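Side-chain contacts in putative phosphoglycolate phosphatase (Lactobacillus delbrueckii, PDB 2HI0), which probably hydrolyses 2-phosphoglycolate to glycolate and phosphate, as a member of the haloacid dehalogenase-like hydrolases: residues A[9-14]-A[138-143]; A[13-18]-A[146-151]; A[46-51]-A[95-100]. All blocks are in the same frame, centred on the assembly; numbering follows the deposited sequence.

Interaction 1: residues A[9-14]-A[138-143]; sequences FDMDGT and EAVQVL. With NA (sodium ion), chain C.
The carbonyl oxygen of Asp-12 is bound by the sodium ion and, weakly, by the hydroxyl of Thr-14, in the same turn whose Met-11 side chain meets Val-140 and Leu-143 of the helix. Asp-12 O lies 2.5 Å from the sodium, and Thr-14 OG1 reaches that oxygen only in a weak hydrogen bond. Asp-10 OD2 makes a shorter link to the ion, 2.1 Å, while a water and Asp-190 OD1 add further ligands. The sequence fits the DxDx(T/V) motif of the haloacid dehalogenase family, so the sodium probably occupies the site where relatives bind their metal cofactor. Met-11 makes the contact with the helix. This selenomethionine leaves the backbone with CG opposite its own N (chi1 174°), runs nearly straight through chi2, and then bends at chi3 (-83°), which lays SE and CE across the helix. Met-11 SE comes 3.9 Å from Leu-143 CD1, and Met-11 CE sits 4.2 Å from Val-140 CG1. The same Met-11 CE methyl lies 4.0 Å from the carbonyl Val-140 O and 4.1 Å from Leu-143 CB, so it rests between successive turns on one side of the helix. All three residues are buried. A backbone bond from Thr-14 N to Met-11 O (3.2 Å) closes the turn. A single short loop thus serves two purposes, presenting oxygens to the ion while its selenomethionine packs on the helix. Phe-9 ends strand 6-9, which runs between strands 128-133 and 185-189 of the parallel sheet; helix 137-147 follows strand 128-133, whose Ser-133 touches both Met-11 and Val-140.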
ATOM      1  N   PHE A   9       0.973  -3.156  -9.101  1.00 10.17           N
ATOM      2  CA  PHE A   9       1.793  -2.763  -7.963  1.00 10.21           C
ATOM      3  C   PHE A   9       0.952  -2.059  -6.889  1.00 10.84           C
ATOM      4  O   PHE A   9       0.094  -1.205  -7.177  1.00 10.80           O
ATOM      5  CB  PHE A   9       2.859  -1.749  -8.363  1.00  9.74           C
ATOM      6  CG  PHE A   9       3.854  -2.264  -9.364  1.00  9.84           C
ATOM      7  CD1 PHE A   9       3.547  -2.313 -10.707  1.00 11.68           C
ATOM      8  CD2 PHE A   9       5.064  -2.761  -8.945  1.00  8.50           C
ATOM      9  CE1 PHE A   9       4.464  -2.787 -11.615  1.00  8.75           C
ATOM     10  CE2 PHE A   9       5.989  -3.220  -9.882  1.00 12.10           C
ATOM     11  CZ  PHE A   9       5.667  -3.242 -11.192  1.00 11.29           C
ATOM     12  N   ASP A  10       1.246  -2.394  -5.651  1.00 10.47           N
ATOM     13  CA  ASP A  10       0.895  -1.495  -4.519  1.00 10.61           C
ATOM     14  C   ASP A  10       1.795  -0.233  -4.604  1.00 10.93           C
ATOM     15  O   ASP A  10       2.788  -0.202  -5.345  1.00 11.66           O
ATOM     16  CB  ASP A  10       1.129  -2.204  -3.196  1.00 14.42           C
ATOM     17  CG  ASP A  10       0.558  -1.441  -2.012  1.00 17.59           C
ATOM     18  OD1 ASP A  10      -0.458  -0.718  -2.133  1.00 17.44           O
ATOM     19  OD2 ASP A  10       1.176  -1.553  -0.946  1.00 29.49           O
HETATM   20  N   MSE A  11       1.414   0.843  -3.925  1.00  9.72           N
HETATM   21  CA  MSE A  11       2.150   2.102  -3.966  1.00 11.74           C
HETATM   22  C   MSE A  11       3.096   2.230  -2.758  1.00 11.85           C
HETATM   23  O   MSE A  11       4.333   2.233  -2.950  1.00 10.32           O
HETATM   24  CB  MSE A  11       1.189   3.293  -4.047  1.00 12.36           C
HETATM   25  CG  MSE A  11       1.871   4.609  -3.939  1.00 11.02           C
HETATM   26 SE   MSE A  11       0.752   6.037  -4.550  0.75 12.11          SE
HETATM   27  CE  MSE A  11       0.993   6.022  -6.471  1.00 17.36           C
ATOM     28  N   ASP A  12       2.517   2.334  -1.550  1.00 11.11           N
ATOM     29  CA  ASP A  12       3.290   2.568  -0.317  1.00 12.49           C
ATOM     30  C   ASP A  12       4.281   1.457  -0.057  1.00 10.91           C
ATOM     31  O   ASP A  12       3.894   0.293  -0.072  1.00 12.67           O
ATOM     32  CB  ASP A  12       2.380   2.668   0.911  1.00 13.73           C
ATOM     33  CG  ASP A  12       1.551   3.896   0.939  1.00 20.04           C
ATOM     34  OD1 ASP A  12       2.076   5.003   1.009  1.00 16.92           O
ATOM     35  OD2 ASP A  12       0.306   3.745   0.945  1.00 25.65           O
ATOM     36  N   GLY A  13       5.560   1.784   0.105  1.00 11.09           N
ATOM     37  CA  GLY A  13       6.545   0.750   0.462  1.00 11.38           C
ATOM     38  C   GLY A  13       6.966  -0.144  -0.683  1.00 11.36           C
ATOM     39  O   GLY A  13       7.754  -1.065  -0.508  1.00 12.85           O
ATOM     40  N   THR A  14       6.437   0.112  -1.873  1.00 10.90           N
ATOM     41  CA  THR A  14       6.616  -0.761  -3.005  1.00 10.48           C
ATOM     42  C   THR A  14       7.210   0.059  -4.131  1.00 10.60           C
ATOM     43  O   THR A  14       8.359  -0.137  -4.513  1.00 13.58           O
ATOM     44  CB  THR A  14       5.296  -1.471  -3.415  1.00  9.47           C
ATOM     45  OG1 THR A  14       4.773  -2.178  -2.263  1.00 12.56           O
ATOM     46  CG2 THR A  14       5.536  -2.420  -4.509  1.00  8.96           C
ATOM     47  N   GLU A 138      -7.454  10.118  -4.195  1.00 11.63           N
ATOM     48  CA  GLU A 138      -7.065  11.480  -4.546  1.00 14.63           C
ATOM     49  C   GLU A 138      -5.541  11.644  -4.480  1.00 14.24           C
ATOM     50  O   GLU A 138      -4.928  12.262  -5.367  1.00 15.20           O
ATOM     51  CB  GLU A 138      -7.779  12.457  -3.623  1.00 17.98           C
ATOM     52  CG  GLU A 138      -7.441  12.305  -2.129  1.00 24.40           C
ATOM     53  CD  GLU A 138      -8.385  11.372  -1.329  1.00 39.03           C
ATOM     54  OE1 GLU A 138      -9.197  10.565  -1.945  1.00 18.59           O
ATOM     55  OE2 GLU A 138      -8.278  11.485  -0.059  1.00 35.11           O
ATOM     56  N   ALA A 139      -4.918  11.042  -3.460  1.00 10.86           N
ATOM     57  CA  ALA A 139      -3.470  11.117  -3.273  1.00 10.40           C
ATOM     58  C   ALA A 139      -2.754  10.178  -4.282  1.00  9.93           C
ATOM     59  O   ALA A 139      -1.745  10.552  -4.877  1.00 11.07           O
ATOM     60  CB  ALA A 139      -3.074  10.736  -1.848  1.00 12.56           C
ATOM     61  N   VAL A 140      -3.316   9.005  -4.548  1.00  8.27           N
ATOM     62  CA  VAL A 140      -2.766   8.122  -5.556  1.00 10.18           C
ATOM     63  C   VAL A 140      -2.681   8.829  -6.929  1.00 10.79           C
ATOM     64  O   VAL A 140      -1.661   8.750  -7.620  1.00 10.70           O
ATOM     65  CB  VAL A 140      -3.598   6.816  -5.711  1.00 12.36           C
ATOM     66  CG1 VAL A 140      -3.152   6.013  -7.014  1.00 10.75           C
ATOM     67  CG2 VAL A 140      -3.436   5.913  -4.431  1.00 12.45           C
ATOM     68  N   GLN A 141      -3.783   9.436  -7.353  1.00 10.48           N
ATOM     69  CA  GLN A 141      -3.836  10.104  -8.649  1.00 10.34           C
ATOM     70  C   GLN A 141      -2.805  11.254  -8.783  1.00 10.59           C
ATOM     71  O   GLN A 141      -2.121  11.361  -9.819  1.00 12.81           O
ATOM     72  CB  GLN A 141      -5.266  10.581  -8.951  1.00 11.24           C
ATOM     73  CG  GLN A 141      -6.336   9.490  -9.048  1.00  9.53           C
ATOM     74  CD  GLN A 141      -6.005   8.403 -10.022  1.00 16.47           C
ATOM     75  OE1 GLN A 141      -5.376   8.634 -11.072  1.00 16.01           O
ATOM     76  NE2 GLN A 141      -6.412   7.198  -9.683  1.00 10.56           N
ATOM     77  N   VAL A 142      -2.657  12.075  -7.746  1.00 12.39           N
ATOM     78  CA  VAL A 142      -1.670  13.138  -7.749  1.00 12.98           C
ATOM     79  C   VAL A 142      -0.256  12.564  -7.914  1.00 13.21           C
ATOM     80  O   VAL A 142       0.558  13.060  -8.681  1.00 15.36           O
ATOM     81  CB  VAL A 142      -1.703  14.010  -6.466  1.00 13.11           C
ATOM     82  CG1 VAL A 142      -0.495  14.943  -6.405  1.00 19.89           C
ATOM     83  CG2 VAL A 142      -2.921  14.871  -6.460  1.00 23.55           C
ATOM     84  N   LEU A 143       0.040  11.532  -7.168  1.00 10.69           N
ATOM     85  CA  LEU A 143       1.367  10.979  -7.154  1.00 11.43           C
ATOM     86  C   LEU A 143       1.745  10.304  -8.474  1.00 11.48           C
ATOM     87  O   LEU A 143       2.884  10.421  -8.966  1.00 11.95           O
ATOM     88  CB  LEU A 143       1.496  10.046  -5.948  1.00 10.59           C
ATOM     89  CG  LEU A 143       1.570  10.767  -4.571  1.00  9.47           C
ATOM     90  CD1 LEU A 143       1.458   9.761  -3.445  1.00 12.93           C
ATOM     91  CD2 LEU A 143       2.918  11.585  -4.473  1.00 11.20           C
TER
HETATM   92 NA    NA C 240       2.078  -1.123   0.895  1.00 35.31          NA
HETATM   93  O   HOH W   1       0.499  -3.156   1.684  1.00 22.48           O

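Interaction 2: residues A[13-18]-A[146-151]; sequences GTILDT and ELFPGS
Side-chain torsions set up the meeting of Ile-15 and Leu-16 with Phe-148. In Ile-15, chi1 of 66° places CG1 between the backbone N and the carbonyl carbon, a crowded position, and the extended chi2 then carries CD1 to the ring. In Phe-148, chi1 of -56° keeps CG opposite its carbonyl carbon and sends the ring toward the loop. Ile-15 CD1 stops 4.0 Å from Phe-148 CE2, approaching obliquely. Leu-16 passes the same ring in the reverse direction: Leu-16 CG lies at the ring edge, in plane, 3.8 Å from Phe-148 CE2, and Leu-16 CD2, oblique to the ring, comes to 3.5 Å from Phe-148 CE2. Leu-16 CD2 has a second neighbour in Leu-147 CD1, 3.6 Å away, and so lies close both to Leu-147, the last residue of helix 137-147, and to Phe-148 just beyond it. Replacing Leu-16 by an alanine would probably open a gap beside Phe-148 CE2 and leave Leu-147 CD1 without its methyl partner. Ile-115 of helix 115-124 touches both Ile-15 and Phe-148, and Phe-152 meets the Phe-148 ring edge-to-face. The bond from Gly-13 N to Leu-16 O, 3.1 Å, folds the loop back toward strand 16-17. That strand pairs antiparallel with 110-111, consistent with the squiggle and flap which follow the first core strand of haloacid dehalogenase-type hydrolases.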
ATOM      1  N   GLY A  13       5.560   1.784   0.105  1.00 11.09           N
ATOM      2  CA  GLY A  13       6.545   0.750   0.462  1.00 11.38           C
ATOM      3  C   GLY A  13       6.966  -0.144  -0.683  1.00 11.36           C
ATOM      4  O   GLY A  13       7.754  -1.065  -0.508  1.00 12.85           O
ATOM      5  N   THR A  14       6.437   0.112  -1.873  1.00 10.90           N
ATOM      6  CA  THR A  14       6.616  -0.761  -3.005  1.00 10.48           C
ATOM      7  C   THR A  14       7.210   0.059  -4.131  1.00 10.60           C
ATOM      8  O   THR A  14       8.359  -0.137  -4.513  1.00 13.58           O
ATOM      9  CB  THR A  14       5.296  -1.471  -3.415  1.00  9.47           C
ATOM     10  OG1 THR A  14       4.773  -2.178  -2.263  1.00 12.56           O
ATOM     11  CG2 THR A  14       5.536  -2.420  -4.509  1.00  8.96           C
ATOM     12  N   ILE A  15       6.445   1.003  -4.685  1.00 11.16           N
ATOM     13  CA  ILE A  15       7.009   1.865  -5.721  1.00  9.80           C
ATOM     14  C   ILE A  15       7.406   3.274  -5.246  1.00  7.68           C
ATOM     15  O   ILE A  15       8.291   3.878  -5.799  1.00 10.08           O
ATOM     16  CB  ILE A  15       6.135   1.927  -6.975  1.00 10.18           C
ATOM     17  CG1 ILE A  15       4.772   2.608  -6.698  1.00 12.61           C
ATOM     18  CG2 ILE A  15       6.001   0.503  -7.602  1.00 13.03           C
ATOM     19  CD1 ILE A  15       3.877   2.797  -7.983  1.00 12.12           C
ATOM     20  N   LEU A  16       6.755   3.731  -4.171  1.00  8.80           N
ATOM     21  CA  LEU A  16       6.973   5.057  -3.587  1.00  8.72           C
ATOM     22  C   LEU A  16       7.373   4.951  -2.114  1.00 11.01           C
ATOM     23  O   LEU A  16       6.750   4.222  -1.335  1.00  9.83           O
ATOM     24  CB  LEU A  16       5.732   5.954  -3.705  1.00 10.50           C
ATOM     25  CG  LEU A  16       5.476   6.484  -5.125  1.00 12.08           C
ATOM     26  CD1 LEU A  16       4.274   7.393  -5.100  1.00 13.95           C
ATOM     27  CD2 LEU A  16       6.664   7.267  -5.689  1.00 14.45           C
ATOM     28  N   ASP A  17       8.399   5.734  -1.759  1.00 11.60           N
ATOM     29  CA  ASP A  17       8.953   5.835  -0.421  1.00 12.61           C
ATOM     30  C   ASP A  17       8.122   6.927   0.298  1.00  8.72           C
ATOM     31  O   ASP A  17       8.433   8.127   0.234  1.00 11.50           O
ATOM     32  CB  ASP A  17      10.419   6.214  -0.564  1.00 12.03           C
ATOM     33  CG  ASP A  17      11.175   6.193   0.716  1.00 15.24           C
ATOM     34  OD1 ASP A  17      10.564   6.118   1.806  1.00 11.70           O
ATOM     35  OD2 ASP A  17      12.414   6.272   0.564  1.00 18.83           O
ATOM     36  N   THR A  18       7.045   6.495   0.976  1.00  9.54           N
ATOM     37  CA  THR A  18       6.010   7.406   1.518  1.00 10.83           C
ATOM     38  C   THR A  18       6.012   7.585   3.029  1.00 10.71           C
ATOM     39  O   THR A  18       5.229   8.394   3.553  1.00 10.42           O
ATOM     40  CB  THR A  18       4.598   6.862   1.131  1.00 12.62           C
ATOM     41  OG1 THR A  18       4.499   5.525   1.540  1.00 14.07           O
ATOM     42  CG2 THR A  18       4.326   6.923  -0.389  1.00 11.55           C
ATOM     43  N   GLU A 146       2.329  13.048 -11.096  1.00 15.74           N
ATOM     44  CA  GLU A 146       3.514  13.855 -10.888  1.00 17.00           C
ATOM     45  C   GLU A 146       4.779  13.059 -10.996  1.00 16.92           C
ATOM     46  O   GLU A 146       5.755  13.545 -11.580  1.00 15.31           O
ATOM     47  CB  GLU A 146       3.497  14.565  -9.538  1.00 16.33           C
ATOM     48  CG  GLU A 146       2.380  15.635  -9.421  1.00 23.89           C
ATOM     49  CD  GLU A 146       2.370  16.646 -10.592  1.00 36.55           C
ATOM     50  OE1 GLU A 146       3.425  17.287 -10.864  1.00 29.63           O
ATOM     51  OE2 GLU A 146       1.312  16.777 -11.255  1.00 43.72           O
ATOM     52  N   LEU A 147       4.782  11.833 -10.478  1.00 14.46           N
ATOM     53  CA  LEU A 147       6.017  11.030 -10.420  1.00 16.12           C
ATOM     54  C   LEU A 147       6.082   9.917 -11.480  1.00 16.25           C
ATOM     55  O   LEU A 147       7.183   9.461 -11.806  1.00 18.59           O
ATOM     56  CB  LEU A 147       6.210  10.449  -9.022  1.00 16.02           C
ATOM     57  CG  LEU A 147       6.216  11.430  -7.853  1.00 16.68           C
ATOM     58  CD1 LEU A 147       6.262  10.733  -6.499  1.00 15.10           C
ATOM     59  CD2 LEU A 147       7.382  12.408  -7.972  1.00 14.75           C
ATOM     60  N   PHE A 148       4.934   9.495 -12.028  1.00 17.82           N
ATOM     61  CA  PHE A 148       4.936   8.450 -13.065  1.00 17.92           C
ATOM     62  C   PHE A 148       4.028   8.750 -14.260  1.00 19.94           C
ATOM     63  O   PHE A 148       3.218   7.906 -14.671  1.00 20.56           O
ATOM     64  CB  PHE A 148       4.488   7.115 -12.455  1.00 18.30           C
ATOM     65  CG  PHE A 148       5.288   6.651 -11.282  1.00 15.13           C
ATOM     66  CD1 PHE A 148       6.452   5.911 -11.456  1.00 20.99           C
ATOM     67  CD2 PHE A 148       4.795   6.812  -9.990  1.00 13.88           C
ATOM     68  CE1 PHE A 148       7.127   5.422 -10.339  1.00 23.11           C
ATOM     69  CE2 PHE A 148       5.474   6.320  -8.890  1.00 18.92           C
ATOM     70  CZ  PHE A 148       6.631   5.631  -9.065  1.00 17.25           C
ATOM     71  N   PRO A 149       4.151   9.949 -14.842  1.00 19.43           N
ATOM     72  CA  PRO A 149       3.256  10.308 -15.958  1.00 21.59           C
ATOM     73  C   PRO A 149       3.478   9.411 -17.177  1.00 22.55           C
ATOM     74  O   PRO A 149       4.623   9.129 -17.557  1.00 24.43           O
ATOM     75  CB  PRO A 149       3.627  11.765 -16.271  1.00 20.97           C
ATOM     76  CG  PRO A 149       4.998  11.946 -15.696  1.00 21.97           C
ATOM     77  CD  PRO A 149       5.121  11.017 -14.530  1.00 21.78           C
ATOM     78  N   GLY A 150       2.384   8.927 -17.747  1.00 21.88           N
ATOM     79  CA  GLY A 150       2.451   8.003 -18.877  1.00 24.08           C
ATOM     80  C   GLY A 150       2.921   6.567 -18.639  1.00 23.39           C
ATOM     81  O   GLY A 150       2.979   5.782 -19.592  1.00 25.23           O
ATOM     82  N   SER A 151       3.240   6.208 -17.398  1.00 21.65           N
ATOM     83  CA  SER A 151       3.790   4.874 -17.083  1.00 22.53           C
ATOM     84  C   SER A 151       2.729   3.785 -16.958  1.00 18.90           C
ATOM     85  O   SER A 151       2.942   2.640 -17.394  1.00 20.05           O
ATOM     86  CB  SER A 151       4.595   4.906 -15.781  1.00 22.43           C
ATOM     87  OG  SER A 151       5.862   5.471 -16.025  1.00 30.05           O
TER

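Interaction 3: residues A[46-51]-A[95-100]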
ATOM      1  N   ASN A  46       3.858   0.231  10.823  1.00 11.75           N
ATOM      2  CA  ASN A  46       2.917  -0.669  11.521  1.00 14.28           C
ATOM      3  C   ASN A  46       1.456  -0.210  11.406  1.00 14.41           C
ATOM      4  O   ASN A  46       0.520  -0.984  11.648  1.00 15.31           O
ATOM      5  CB  ASN A  46       3.266  -0.788  13.008  1.00 13.38           C
ATOM      6  CG  ASN A  46       4.454  -1.656  13.261  1.00 17.70           C
ATOM      7  OD1 ASN A  46       4.321  -2.870  13.498  1.00 20.70           O
ATOM      8  ND2 ASN A  46       5.633  -1.056  13.197  1.00 16.29           N
ATOM      9  N   PHE A  47       1.225   1.051  11.078  1.00 10.55           N
ATOM     10  CA  PHE A  47      -0.157   1.524  10.991  1.00 10.52           C
ATOM     11  C   PHE A  47      -0.794   1.370   9.630  1.00 11.28           C
ATOM     12  O   PHE A  47      -1.937   1.006   9.518  1.00 11.76           O
ATOM     13  CB  PHE A  47      -0.279   2.979  11.412  1.00 12.77           C
ATOM     14  CG  PHE A  47       0.262   3.303  12.808  1.00 14.13           C
ATOM     15  CD1 PHE A  47       0.325   2.353  13.814  1.00 12.87           C
ATOM     16  CD2 PHE A  47       0.659   4.618  13.085  1.00 13.29           C
ATOM     17  CE1 PHE A  47       0.837   2.691  15.053  1.00 13.19           C
ATOM     18  CE2 PHE A  47       1.132   4.960  14.299  1.00 13.42           C
ATOM     19  CZ  PHE A  47       1.212   3.988  15.299  1.00 11.78           C
ATOM     20  N   PHE A  48      -0.033   1.661   8.591  1.00 12.70           N
ATOM     21  CA  PHE A  48      -0.603   1.684   7.234  1.00 14.13           C
ATOM     22  C   PHE A  48      -0.558   0.282   6.560  1.00 16.72           C
ATOM     23  O   PHE A  48       0.091  -0.622   7.084  1.00 17.37           O
ATOM     24  CB  PHE A  48       0.092   2.806   6.451  1.00 12.89           C
ATOM     25  CG  PHE A  48      -0.368   4.171   6.877  1.00 11.63           C
ATOM     26  CD1 PHE A  48      -1.503   4.729   6.307  1.00 11.50           C
ATOM     27  CD2 PHE A  48       0.259   4.882   7.881  1.00 13.21           C
ATOM     28  CE1 PHE A  48      -1.957   5.944   6.709  1.00 16.32           C
ATOM     29  CE2 PHE A  48      -0.221   6.112   8.283  1.00 15.58           C
ATOM     30  CZ  PHE A  48      -1.322   6.627   7.700  1.00 14.58           C
ATOM     31  N   GLY A  49      -1.308   0.104   5.458  1.00 15.06           N
ATOM     32  CA  GLY A  49      -1.427  -1.164   4.721  1.00 15.50           C
ATOM     33  C   GLY A  49      -2.880  -1.555   4.457  1.00 13.58           C
ATOM     34  O   GLY A  49      -3.236  -2.156   3.424  1.00 15.15           O
ATOM     35  N   SER A  50      -3.721  -1.186   5.392  1.00 11.84           N
ATOM     36  CA  SER A  50      -5.123  -1.584   5.373  1.00 13.50           C
ATOM     37  C   SER A  50      -6.082  -0.410   5.243  1.00 13.15           C
ATOM     38  O   SER A  50      -7.245  -0.518   5.633  1.00 13.30           O
ATOM     39  CB  SER A  50      -5.456  -2.403   6.628  1.00 13.78           C
ATOM     40  OG  SER A  50      -4.791  -3.659   6.619  1.00 12.05           O
ATOM     41  N   GLY A  51      -5.551   0.689   4.729  1.00 12.27           N
ATOM     42  CA  GLY A  51      -6.342   1.916   4.556  1.00 11.01           C
ATOM     43  C   GLY A  51      -6.272   2.849   5.737  1.00 11.42           C
ATOM     44  O   GLY A  51      -5.840   2.476   6.852  1.00 12.98           O
ATOM     45  N   GLU A  95     -10.708  13.610   9.395  1.00 13.31           N
ATOM     46  CA  GLU A  95     -11.188  14.862   8.827  1.00 12.59           C
ATOM     47  C   GLU A  95     -10.024  15.856   8.582  1.00 13.06           C
ATOM     48  O   GLU A  95     -10.052  16.642   7.621  1.00 15.16           O
ATOM     49  CB  GLU A  95     -12.203  15.477   9.786  1.00 12.58           C
ATOM     50  CG  GLU A  95     -12.818  16.765   9.270  1.00 16.02           C
ATOM     51  CD  GLU A  95     -13.878  17.353  10.199  1.00 20.66           C
ATOM     52  OE1 GLU A  95     -13.907  17.009  11.404  1.00 22.92           O
ATOM     53  OE2 GLU A  95     -14.667  18.190   9.715  1.00 21.48           O
ATOM     54  N   VAL A  96      -9.030  15.816   9.454  1.00 13.43           N
ATOM     55  CA  VAL A  96      -7.806  16.597   9.312  1.00 11.30           C
ATOM     56  C   VAL A  96      -6.785  15.864   8.457  1.00 11.04           C
ATOM     57  O   VAL A  96      -6.221  16.430   7.543  1.00 13.03           O
ATOM     58  CB  VAL A  96      -7.180  16.922  10.704  1.00 11.75           C
ATOM     59  CG1 VAL A  96      -5.870  17.749  10.556  1.00 13.29           C
ATOM     60  CG2 VAL A  96      -8.261  17.609  11.608  1.00 11.53           C
ATOM     61  N   PHE A  97      -6.554  14.590   8.758  1.00 12.75           N
ATOM     62  CA  PHE A  97      -5.499  13.835   8.068  1.00 13.56           C
ATOM     63  C   PHE A  97      -5.657  13.717   6.531  1.00 11.66           C
ATOM     64  O   PHE A  97      -4.671  13.885   5.768  1.00 13.61           O
ATOM     65  CB  PHE A  97      -5.418  12.429   8.627  1.00 12.12           C
ATOM     66  CG  PHE A  97      -4.381  11.569   7.943  1.00 12.91           C
ATOM     67  CD1 PHE A  97      -3.026  11.676   8.269  1.00 12.97           C
ATOM     68  CD2 PHE A  97      -4.760  10.665   6.989  1.00 20.40           C
ATOM     69  CE1 PHE A  97      -2.087  10.900   7.607  1.00 10.26           C
ATOM     70  CE2 PHE A  97      -3.813   9.915   6.318  1.00 17.37           C
ATOM     71  CZ  PHE A  97      -2.477  10.017   6.637  1.00 16.47           C
ATOM     72  N   LYS A  98      -6.866  13.373   6.075  1.00 14.38           N
ATOM     73  CA  LYS A  98      -7.030  13.092   4.641  1.00 14.81           C
ATOM     74  C   LYS A  98      -6.665  14.292   3.751  1.00 13.69           C
ATOM     75  O   LYS A  98      -5.823  14.201   2.871  1.00 15.40           O
ATOM     76  CB  LYS A  98      -8.434  12.557   4.363  1.00 16.00           C
ATOM     77  CG  LYS A  98      -8.609  11.158   4.935  1.00 16.99           C
ATOM     78  CD  LYS A  98      -9.872  10.438   4.438  1.00 20.98           C
ATOM     79  CE  LYS A  98     -10.027  10.496   2.908  1.00 30.05           C
ATOM     80  NZ  LYS A  98     -10.979   9.460   2.396  1.00 38.66           N
ATOM     81  N   PRO A  99      -7.257  15.446   3.998  1.00 14.04           N
ATOM     82  CA  PRO A  99      -6.888  16.605   3.178  1.00 13.98           C
ATOM     83  C   PRO A  99      -5.455  17.085   3.406  1.00 12.75           C
ATOM     84  O   PRO A  99      -4.743  17.452   2.441  1.00 15.85           O
ATOM     85  CB  PRO A  99      -7.881  17.682   3.600  1.00 14.34           C
ATOM     86  CG  PRO A  99      -8.407  17.229   4.902  1.00 17.77           C
ATOM     87  CD  PRO A  99      -8.338  15.752   4.957  1.00 14.76           C
ATOM     88  N   TYR A 100      -5.004  17.006   4.657  1.00 14.15           N
ATOM     89  CA  TYR A 100      -3.621  17.431   4.923  1.00 13.74           C
ATOM     90  C   TYR A 100      -2.634  16.578   4.153  1.00 12.80           C
ATOM     91  O   TYR A 100      -1.756  17.082   3.451  1.00 12.46           O
ATOM     92  CB  TYR A 100      -3.312  17.401   6.394  1.00 13.97           C
ATOM     93  CG  TYR A 100      -1.948  17.985   6.663  1.00  9.56           C
ATOM     94  CD1 TYR A 100      -1.809  19.361   6.875  1.00 11.24           C
ATOM     95  CD2 TYR A 100      -0.791  17.181   6.665  1.00 12.40           C
ATOM     96  CE1 TYR A 100      -0.541  19.914   7.126  1.00 11.89           C
ATOM     97  CE2 TYR A 100       0.458  17.716   6.906  1.00 13.00           C
ATOM     98  CZ  TYR A 100       0.583  19.083   7.129  1.00 11.39           C
ATOM     99  OH  TYR A 100       1.852  19.610   7.375  1.00 17.71           O
TER
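Phe-48 and Phe-97 join two parts of the helical region inserted between strands 16-17 and 110-111, which probably corresponds to the cap of haloacid dehalogenase-like hydrolases. The first segment enters at the end of helix 41-47. Phe-47 lies in the last turn, and its ring packs edge-to-face on Phe-39. Phe-48 is the first residue to depart from helical backbone angles, and its side chain points across to helix 87-103. The turn continues through Gly-49, whose backbone angles (phi 130°, psi -33°) would press a side chain against the carbonyl oxygen of the residue before; Gly-51 is alike in this. Ser-50 leads on to Gly-51, the N-cap of helix 52-63, so the segment is the linker between two helices, with Phe-48 the residue that meets helix 87-103. On the other side, the first torsion of Phe-97 sets CG opposite its backbone N and projects the ring from the helix toward the linker. The helix is kinked at Pro-99, whose N makes no bond to the preceding turn. Both phenyl rings are buried. The Phe-48 and Phe-97 side chains arrive from opposite directions, with ring centroids 6.0 Å apart and planes inclined at 31°, an oblique pairing that involves only their outer carbons. Phe-48 also touches Ala-55 and Phe-97 touches Val-52, both of helix 52-63. The base of the Phe-48 side chain is about 7 Å from the sodium ion at the nearest atoms, while the ring runs away from it. The closest approach is 3.7 Å, from Phe-48 CZ to Phe-97 CZ, with Phe-48 CE1 next at 4.1 Å from Phe-97 CZ.

How the interactions relate
Interactions 1 and 2 start from one continuous loop and share Gly-13 and Thr-14; their centres are 6 Å apart, and both end on helix 137-147 or the turn just beyond it. Asp-12 OD1 and Thr-18 OG1, probably hydrogen-bonded at 2.5 Å, tie one to the other. Interaction 3 belongs to the intervening chain, and its centre lies 13 Å from that of interaction 1 and 18 Å from that of interaction 2. The segments of interactions 1 and 2 thus bracket the largely helical insertion along the chain. The principle illustrated is that such an insertion still packs against the core: Lys-98 CE lies 3.6 Å from Glu-138 OE2 on helix 137-147.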